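Local atomic coordinates of beta-glucoside phosphorylase BglX (Unidentified, PDB entry 5VQD), a protein that probably catalyses the phosphorolysis of beta-glucosides with an enzyme fold of glycoside hydrolase family 3. Residues N282-T287 against A313-F318. Numbering follows the deposited sequence.
Sequences NGLICT and ADMLTF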
loop_
_atom_site.group_PDB
_atom_site.type_symbol
_atom_site.label_atom_id
_atom_site.label_comp_id
_atom_site.label_asym_id
_atom_site.label_seq_id
_atom_site.Cartn_x
_atom_site.Cartn_y
_atom_site.Cartn_z
ATOM N N ASN A 282 17.835 13.526 -0.577
ATOM C CA ASN A 282 18.313 14.023 -1.857
ATOM C C ASN A 282 17.605 13.380 -3.040
ATOM O O ASN A 282 17.919 13.715 -4.187
ATOM C CB ASN A 282 19.828 13.796 -1.962
ATOM C CG ASN A 282 20.430 14.410 -3.206
ATOM O OD1 ASN A 282 20.374 15.622 -3.407
ATOM N ND2 ASN A 282 21.025 13.573 -4.046
ATOM N N GLY A 283 16.648 12.487 -2.797
ATOM C CA GLY A 283 15.945 11.801 -3.859
ATOM C C GLY A 283 14.770 12.595 -4.394
ATOM O O GLY A 283 14.600 13.786 -4.125
ATOM N N LEU A 284 13.938 11.901 -5.164
ATOM C CA LEU A 284 12.806 12.511 -5.848
ATOM C C LEU A 284 11.601 12.560 -4.917
ATOM O O LEU A 284 11.200 11.533 -4.357
ATOM C CB LEU A 284 12.476 11.715 -7.114
ATOM C CG LEU A 284 11.602 12.322 -8.222
ATOM C CD1 LEU A 284 10.146 12.446 -7.798
ATOM C CD2 LEU A 284 12.147 13.666 -8.678
ATOM N N ILE A 285 11.029 13.752 -4.749
ATOM C CA ILE A 285 9.796 13.936 -3.990
ATOM C C ILE A 285 8.643 14.081 -4.974
ATOM O O ILE A 285 8.708 14.890 -5.909
ATOM C CB ILE A 285 9.875 15.160 -3.062
ATOM C CG1 ILE A 285 11.012 15.003 -2.048
ATOM C CG2 ILE A 285 8.543 15.353 -2.331
ATOM C CD1 ILE A 285 11.263 16.238 -1.195
ATOM N N CYS A 286 7.589 13.300 -4.765
ATOM C CA CYS A 286 6.348 13.454 -5.504
ATOM C C CYS A 286 5.202 13.562 -4.511
ATOM O O CYS A 286 5.290 13.070 -3.383
ATOM C CB CYS A 286 6.102 12.279 -6.463
ATOM S SG CYS A 286 5.760 10.705 -5.638
ATOM N N THR A 287 4.132 14.229 -4.928
ATOM C CA THR A 287 2.946 14.300 -4.096
ATOM C C THR A 287 2.155 13.004 -4.210
ATOM O O THR A 287 2.305 12.235 -5.165
ATOM C CB THR A 287 2.053 15.474 -4.506
ATOM O OG1 THR A 287 1.436 15.194 -5.769
ATOM C CG2 THR A 287 2.858 16.763 -4.614
ATOM N N ALA A 313 8.223 19.821 -3.557
ATOM C CA ALA A 313 7.872 18.650 -4.346
ATOM C C ALA A 313 8.446 18.763 -5.752
ATOM O O ALA A 313 8.453 19.838 -6.356
ATOM C CB ALA A 313 6.355 18.484 -4.417
ATOM N N ASP A 314 8.933 17.638 -6.271
ATOM C CA ASP A 314 9.434 17.585 -7.636
ATOM C C ASP A 314 8.374 17.164 -8.640
ATOM O O ASP A 314 8.522 17.457 -9.831
ATOM C CB ASP A 314 10.615 16.614 -7.731
ATOM C CG ASP A 314 11.748 16.985 -6.804
ATOM O OD1 ASP A 314 12.130 18.174 -6.779
ATOM O OD2 ASP A 314 12.250 16.087 -6.093
ATOM N N MET A 315 7.308 16.502 -8.197
ATOM C CA MET A 315 6.355 15.908 -9.120
ATOM C C MET A 315 4.953 15.939 -8.529
ATOM O O MET A 315 4.763 15.666 -7.341
ATOM C CB MET A 315 6.762 14.468 -9.449
ATOM C CG MET A 315 5.930 13.811 -10.537
ATOM S SD MET A 315 6.615 12.238 -11.096
ATOM C CE MET A 315 8.162 12.779 -11.795
ATOM N N LEU A 316 3.981 16.276 -9.371
ATOM C CA LEU A 316 2.568 16.196 -9.028
ATOM C C LEU A 316 2.004 14.886 -9.561
ATOM O O LEU A 316 2.187 14.563 -10.740
ATOM C CB LEU A 316 1.796 17.379 -9.614
ATOM C CG LEU A 316 2.145 18.748 -9.030
ATOM C CD1 LEU A 316 1.841 19.852 -10.030
ATOM C CD2 LEU A 316 1.387 18.977 -7.733
ATOM N N THR A 317 1.325 14.138 -8.697
ATOM C CA THR A 317 0.789 12.827 -9.049
ATOM C C THR A 317 -0.665 12.986 -9.484
ATOM O O THR A 317 -1.549 13.200 -8.649
ATOM C CB THR A 317 0.914 11.864 -7.871
ATOM O OG1 THR A 317 2.289 11.771 -7.478
ATOM C CG2 THR A 317 0.405 10.473 -8.244
ATOM N N PHE A 318 -0.900 12.893 -10.794
ATOM C CA PHE A 318 -2.236 12.885 -11.386
ATOM C C PHE A 318 -2.830 14.285 -11.481
ATOM O O PHE A 318 -2.504 15.172 -10.685
ATOM C CB PHE A 318 -3.194 11.979 -10.600
ATOM C CG PHE A 318 -2.712 10.563 -10.438
ATOM C CD1 PHE A 318 -1.721 10.043 -11.256
ATOM C CD2 PHE A 318 -3.267 9.745 -9.470
ATOM C CE1 PHE A 318 -1.289 8.739 -11.101
ATOM C CE2 PHE A 318 -2.840 8.442 -9.313
ATOM C CZ PHE A 318 -1.852 7.939 -10.129
#
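Thr317 is tied to Thr287 by a bond from its backbone to the other's side chain. Thr317 N donates to Thr287 OG1 at 3.1 Å with a nearly straight N-H...O angle of 164°; the hydroxyl of Thr317 also lies against Thr287 O, but at a separation so short that its geometry is doubtful. The first torsion of Thr287 (chi1 71°) sets OG1 between its own N and carbonyl carbon, where it meets the incoming amide, and leaves CG2 to pack 3.9 Å from Ala313 CB. With an alanine here, both OG1 and CG2 are gone, and Thr317 N would probably lose its acceptor while a gap opens beside Ala313 CB.

Thr287 also turns its backbone N to Met315 O (2.9 Å), two residues before Thr317 on the partner strand. Cys286 and Met315 form the parallel bridge, and their CB atoms, on the same face of the sheet, lie 3.8 Å apart. At the start of the pairing the carboxylate of Asp314, rather than a backbone carbonyl, accepts Ile285 N: OD2 is met at 3.0 Å and 176°, on the anti side and tilted out of the carboxylate plane, while Asp314 N reaches Ile285 O from above the carbonyl plane. Leu284 CD2 lies 3.5 Å from Asp314 CB, the two side chains passing at a slant.

Further out, salt bridges from Arg342 to OD1 and Arg276 to OD2 hold that carboxylate and probably stabilise its negative charge. Helix 268-279 packs against Ile285 and Ala313, whereas helix 340-356 touches Leu284 and Asp314. With strand 237-240 on the other side of 284-289 and strand 38-42 beyond 315-317, these are neighbouring strands of a parallel sheet, joined by a helical beta-alpha-beta crossover as in the TIM barrel of family 3 glycoside hydrolases.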